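Interpain A (Prevotella intermedia, PDB 3BB7) probably cleaves peptide bonds as a C10-family cysteine peptidase, here a zymogen fragment holding part of its prodomain and the catalytic region. Local coordinates at residues Ile152-Met166 with Ala177-Val191. The protein carries 1 engineered substitution. Sequence-based numbering, arbitrary orientation.
Sequences ISADFGNTTYDWANM and AEANAVATLMLHCGV
The aromatic cluster of Phe156, Tyr161 and His188 joins the end of strand 150-154 and the loop that follows it, 152-166, to the face of helix 176-192 within the peptidase C10 region of interpain A. His188 lies at its middle. With CG beside the backbone N (chi1 -74°), its imidazole reaches in among the loop residues, where Tyr161 OH meets ND1 in the ring plane through a 2.8 Å hydrogen bond. Ala154 CB sits over one imidazole face in a CH-pi contact, 3.7 Å from the ring centroid. A water that accepts from Asp155 N also lies 3.3 Å from His188 NE2, a longer link, and together these contacts should fix the ring's rotation. Phe156 runs alongside His188 the opposite way, with its CE1 edge 3.3 Å from His188 O, while Tyr218 stacks on the phenyl ring. Leaving the small antiparallel sheet of strands 138-142 and 150-154, the chain runs back along the helix toward its N-terminal end. Midway along the helix Met166, bent at chi2 (-79°), brings CE to 3.9 Å from Leu185 CB; Trp163 CZ3 meets Leu185 CD2 at 3.7 Å. Near the N-terminal end Asn165 O receives a CA-H...O contact from Glu178 CA at 3.2 Å, and water bridges Asp162 OD1 to Ala177 O.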
loop_
_atom_site.group_PDB
_atom_site.type_symbol
_atom_site.label_atom_id
_atom_site.label_comp_id
_atom_site.label_asym_id
_atom_site.label_seq_id
_atom_site.Cartn_x
_atom_site.Cartn_y
_atom_site.Cartn_z
ATOM N N ILE A 152 -2.736 21.082 -11.334
ATOM C CA ILE A 152 -1.827 20.538 -10.326
ATOM C C ILE A 152 -0.652 19.967 -11.123
ATOM O O ILE A 152 -0.794 18.976 -11.832
ATOM C CB ILE A 152 -2.517 19.444 -9.487
ATOM C CG1 ILE A 152 -3.725 20.041 -8.717
ATOM C CG2 ILE A 152 -1.494 18.775 -8.555
ATOM C CD1 ILE A 152 -4.712 18.985 -8.212
ATOM N N SER A 153 0.511 20.618 -11.013
ATOM C CA SER A 153 1.636 20.353 -11.912
ATOM C C SER A 153 2.867 19.872 -11.166
ATOM O O SER A 153 3.079 20.237 -10.008
ATOM C CB SER A 153 1.984 21.634 -12.674
ATOM O OG SER A 153 0.854 22.054 -13.424
ATOM N N ALA A 154 3.697 19.098 -11.862
ATOM C CA ALA A 154 4.975 18.668 -11.337
ATOM C C ALA A 154 6.047 18.860 -12.413
ATOM O O ALA A 154 5.883 18.393 -13.555
ATOM C CB ALA A 154 4.874 17.209 -10.980
ATOM N N ASP A 155 7.124 19.554 -12.064
ATOM C CA ASP A 155 8.279 19.682 -12.961
ATOM C C ASP A 155 9.338 18.704 -12.494
ATOM O O ASP A 155 10.283 19.057 -11.768
ATOM C CB ASP A 155 8.808 21.115 -12.930
ATOM C CG ASP A 155 9.971 21.320 -13.883
ATOM O OD1 ASP A 155 10.372 20.332 -14.568
ATOM O OD2 ASP A 155 10.492 22.471 -13.921
ATOM N N PHE A 156 9.162 17.436 -12.875
ATOM C CA PHE A 156 10.067 16.371 -12.420
ATOM C C PHE A 156 11.518 16.648 -12.831
ATOM O O PHE A 156 12.471 16.408 -12.053
ATOM C CB PHE A 156 9.649 14.991 -12.959
ATOM C CG PHE A 156 8.188 14.644 -12.772
ATOM C CD1 PHE A 156 7.750 13.928 -11.658
ATOM C CD2 PHE A 156 7.264 14.940 -13.772
ATOM C CE1 PHE A 156 6.432 13.546 -11.524
ATOM C CE2 PHE A 156 5.900 14.605 -13.629
ATOM C CZ PHE A 156 5.491 13.903 -12.503
ATOM N N GLY A 157 11.701 17.101 -14.080
ATOM C CA GLY A 157 13.060 17.212 -14.636
ATOM C C GLY A 157 13.892 18.272 -13.934
ATOM O O GLY A 157 15.131 18.200 -13.945
ATOM N N ASN A 158 13.250 19.257 -13.301
ATOM C CA ASN A 158 13.994 20.273 -12.553
ATOM C C ASN A 158 13.950 20.082 -11.046
ATOM O O ASN A 158 14.367 20.973 -10.289
ATOM C CB ASN A 158 13.533 21.667 -12.950
ATOM C CG ASN A 158 13.970 22.042 -14.344
ATOM O OD1 ASN A 158 15.149 21.974 -14.665
ATOM N ND2 ASN A 158 13.017 22.415 -15.183
ATOM N N THR A 159 13.497 18.909 -10.596
ATOM C CA THR A 159 13.376 18.669 -9.177
ATOM C C THR A 159 14.436 17.685 -8.710
ATOM O O THR A 159 14.506 16.559 -9.221
ATOM C CB THR A 159 11.973 18.139 -8.819
ATOM O OG1 THR A 159 11.026 19.153 -9.124
ATOM C CG2 THR A 159 11.860 17.819 -7.322
ATOM N N THR A 160 15.271 18.119 -7.753
ATOM C CA THR A 160 16.197 17.227 -7.081
ATOM C C THR A 160 15.519 16.810 -5.777
ATOM O O THR A 160 15.435 17.612 -4.842
ATOM C CB THR A 160 17.537 17.942 -6.801
ATOM O OG1 THR A 160 18.097 18.373 -8.054
ATOM C CG2 THR A 160 18.510 17.010 -6.115
ATOM N N TYR A 161 15.018 15.577 -5.714
ATOM C CA TYR A 161 14.269 15.124 -4.528
ATOM C C TYR A 161 15.129 15.223 -3.276
ATOM O O TYR A 161 16.299 14.835 -3.261
ATOM C CB TYR A 161 13.657 13.723 -4.741
ATOM C CG TYR A 161 12.714 13.783 -5.904
ATOM C CD1 TYR A 161 13.089 13.299 -7.144
ATOM C CD2 TYR A 161 11.458 14.411 -5.784
ATOM C CE1 TYR A 161 12.250 13.449 -8.255
ATOM C CE2 TYR A 161 10.614 14.539 -6.868
ATOM C CZ TYR A 161 11.020 14.070 -8.121
ATOM O OH TYR A 161 10.191 14.255 -9.232
ATOM N N ASP A 162 14.572 15.795 -2.223
ATOM C CA ASP A 162 15.367 16.123 -1.034
ATOM C C ASP A 162 15.372 14.943 -0.060
ATOM O O ASP A 162 14.796 15.011 1.037
ATOM C CB ASP A 162 14.834 17.399 -0.406
ATOM C CG ASP A 162 15.745 17.952 0.695
ATOM O OD1 ASP A 162 15.319 18.942 1.327
ATOM O OD2 ASP A 162 16.873 17.436 0.926
ATOM N N TRP A 163 16.013 13.851 -0.477
ATOM C CA TRP A 163 16.019 12.609 0.315
ATOM C C TRP A 163 16.501 12.789 1.752
ATOM O O TRP A 163 15.982 12.155 2.664
ATOM C CB TRP A 163 16.855 11.521 -0.372
ATOM C CG TRP A 163 16.394 11.252 -1.780
ATOM C CD1 TRP A 163 17.053 11.534 -2.936
ATOM C CD2 TRP A 163 15.103 10.760 -2.170
ATOM N NE1 TRP A 163 16.312 11.146 -4.020
ATOM C CE2 TRP A 163 15.085 10.698 -3.579
ATOM C CE3 TRP A 163 13.976 10.324 -1.462
ATOM C CZ2 TRP A 163 13.972 10.218 -4.300
ATOM C CZ3 TRP A 163 12.858 9.864 -2.175
ATOM C CH2 TRP A 163 12.854 9.836 -3.586
ATOM N N ALA A 164 17.477 13.672 1.948
ATOM C CA ALA A 164 18.051 13.871 3.297
ATOM C C ALA A 164 17.055 14.489 4.276
ATOM O O ALA A 164 17.295 14.395 5.489
ATOM C CB ALA A 164 19.336 14.726 3.223
ATOM N N ASN A 165 15.969 15.102 3.773
ATOM C CA ASN A 165 14.947 15.728 4.628
ATOM C C ASN A 165 13.642 14.936 4.688
ATOM O O ASN A 165 12.618 15.446 5.188
ATOM C CB ASN A 165 14.687 17.183 4.188
ATOM C CG ASN A 165 15.617 18.178 4.853
ATOM O OD1 ASN A 165 15.908 18.085 6.059
ATOM N ND2 ASN A 165 16.103 19.133 4.071
ATOM N N MET A 166 13.673 13.684 4.224
ATOM C CA MET A 166 12.500 12.806 4.360
ATOM C C MET A 166 12.515 12.101 5.711
ATOM O O MET A 166 13.209 11.118 5.904
ATOM C CB MET A 166 12.456 11.753 3.246
ATOM C CG MET A 166 12.633 12.271 1.877
ATOM S SD MET A 166 11.137 12.988 1.251
ATOM C CE MET A 166 11.673 13.420 -0.439
ATOM N N ALA A 177 11.348 22.382 6.034
ATOM C CA ALA A 177 12.103 21.715 4.962
ATOM C C ALA A 177 11.777 20.213 4.891
ATOM O O ALA A 177 11.683 19.636 3.803
ATOM C CB ALA A 177 13.605 21.929 5.124
ATOM N N GLU A 178 11.576 19.582 6.041
ATOM C CA GLU A 178 11.176 18.173 6.046
ATOM C C GLU A 178 9.758 17.995 5.468
ATOM O O GLU A 178 9.506 17.061 4.708
ATOM C CB GLU A 178 11.246 17.641 7.470
ATOM C CG GLU A 178 12.676 17.431 7.934
ATOM C CD GLU A 178 12.842 17.272 9.435
ATOM O OE1 GLU A 178 13.910 16.765 9.834
ATOM O OE2 GLU A 178 11.942 17.635 10.219
ATOM N N ALA A 179 8.836 18.894 5.827
ATOM C CA ALA A 179 7.479 18.867 5.279
ATOM C C ALA A 179 7.516 19.066 3.779
ATOM O O ALA A 179 6.870 18.326 3.045
ATOM C CB ALA A 179 6.659 19.933 5.925
ATOM N N ASN A 180 8.261 20.062 3.310
ATOM C CA ASN A 180 8.332 20.299 1.869
ATOM C C ASN A 180 8.971 19.146 1.080
ATOM O O ASN A 180 8.592 18.855 -0.058
ATOM C CB ASN A 180 9.047 21.612 1.622
ATOM C CG ASN A 180 8.161 22.803 1.941
ATOM O OD1 ASN A 180 6.932 22.693 1.901
ATOM N ND2 ASN A 180 8.766 23.930 2.229
ATOM N N ALA A 181 9.974 18.510 1.681
ATOM C CA ALA A 181 10.644 17.390 1.034
ATOM C C ALA A 181 9.651 16.314 0.714
ATOM O O ALA A 181 9.573 15.869 -0.426
ATOM C CB ALA A 181 11.737 16.842 1.911
ATOM N N VAL A 182 8.897 15.875 1.729
ATOM C CA VAL A 182 7.965 14.794 1.501
ATOM C C VAL A 182 6.751 15.245 0.671
ATOM O O VAL A 182 6.244 14.445 -0.136
ATOM C CB VAL A 182 7.553 14.069 2.822
ATOM C CG1 VAL A 182 6.619 14.919 3.695
ATOM C CG2 VAL A 182 6.903 12.743 2.510
ATOM N N ALA A 183 6.293 16.492 0.860
ATOM C CA ALA A 183 5.128 16.978 0.119
ATOM C C ALA A 183 5.410 17.050 -1.377
ATOM O O ALA A 183 4.524 16.793 -2.168
ATOM C CB ALA A 183 4.711 18.337 0.629
ATOM N N THR A 184 6.637 17.445 -1.752
ATOM C CA THR A 184 7.030 17.491 -3.158
ATOM C C THR A 184 6.974 16.087 -3.752
ATOM O O THR A 184 6.408 15.902 -4.827
ATOM C CB THR A 184 8.442 18.077 -3.279
ATOM O OG1 THR A 184 8.426 19.434 -2.796
ATOM C CG2 THR A 184 8.915 18.031 -4.719
ATOM N N LEU A 185 7.565 15.110 -3.052
ATOM C CA LEU A 185 7.566 13.732 -3.517
ATOM C C LEU A 185 6.134 13.179 -3.667
ATOM O O LEU A 185 5.800 12.556 -4.681
ATOM C CB LEU A 185 8.411 12.865 -2.570
ATOM C CG LEU A 185 8.499 11.374 -2.918
ATOM C CD1 LEU A 185 9.194 11.173 -4.306
ATOM C CD2 LEU A 185 9.241 10.608 -1.850
ATOM N N MET A 186 5.275 13.445 -2.677
ATOM C CA MET A 186 3.868 12.997 -2.724
ATOM C C MET A 186 3.142 13.585 -3.926
ATOM O O MET A 186 2.463 12.868 -4.645
ATOM C CB MET A 186 3.140 13.447 -1.460
ATOM C CG MET A 186 3.529 12.690 -0.218
ATOM S SD MET A 186 2.795 11.041 -0.205
ATOM C CE MET A 186 3.499 10.391 1.308
ATOM N N LEU A 187 3.320 14.898 -4.149
ATOM C CA LEU A 187 2.652 15.565 -5.260
ATOM C C LEU A 187 3.144 14.957 -6.577
ATOM O O LEU A 187 2.360 14.607 -7.449
ATOM C CB LEU A 187 2.956 17.054 -5.210
ATOM C CG LEU A 187 2.794 17.842 -6.510
ATOM C CD1 LEU A 187 1.358 17.976 -6.721
ATOM C CD2 LEU A 187 3.462 19.199 -6.394
ATOM N N HIS A 188 4.452 14.769 -6.695
ATOM C CA HIS A 188 5.004 14.252 -7.945
ATOM C C HIS A 188 4.554 12.823 -8.206
ATOM O O HIS A 188 4.215 12.479 -9.353
ATOM C CB HIS A 188 6.512 14.375 -7.918
ATOM C CG HIS A 188 6.987 15.778 -8.097
ATOM N ND1 HIS A 188 8.188 16.072 -8.706
ATOM C CD2 HIS A 188 6.403 16.969 -7.798
ATOM C CE1 HIS A 188 8.347 17.389 -8.734
ATOM N NE2 HIS A 188 7.269 17.956 -8.217
ATOM N N CYS A 189 4.486 12.011 -7.149
ATOM C CA CYS A 189 4.003 10.620 -7.324
ATOM C C CYS A 189 2.556 10.612 -7.775
ATOM O O CYS A 189 2.176 9.755 -8.608
ATOM C CB CYS A 189 4.161 9.817 -6.041
ATOM S SG CYS A 189 5.893 9.429 -5.667
ATOM N N GLY A 190 1.740 11.520 -7.225
ATOM C CA GLY A 190 0.333 11.597 -7.675
ATOM C C GLY A 190 0.215 12.043 -9.129
ATOM O O GLY A 190 -0.503 11.418 -9.938
ATOM N N VAL A 191 0.856 13.160 -9.480
ATOM C CA VAL A 191 0.759 13.672 -10.855
ATOM C C VAL A 191 1.268 12.611 -11.851
ATOM O O VAL A 191 0.659 12.370 -12.898
ATOM C CB VAL A 191 1.530 14.988 -10.996
ATOM C CG1 VAL A 191 1.643 15.391 -12.472
ATOM C CG2 VAL A 191 0.827 16.079 -10.153
HETATM O O HOH W 1 7.318 20.923 -9.556
HETATM O O HOH W 2 11.712 16.472 -2.398
HETATM O O HOH W 3 13.050 20.359 1.517
HETATM O O HOH W 4 15.848 15.805 8.182
#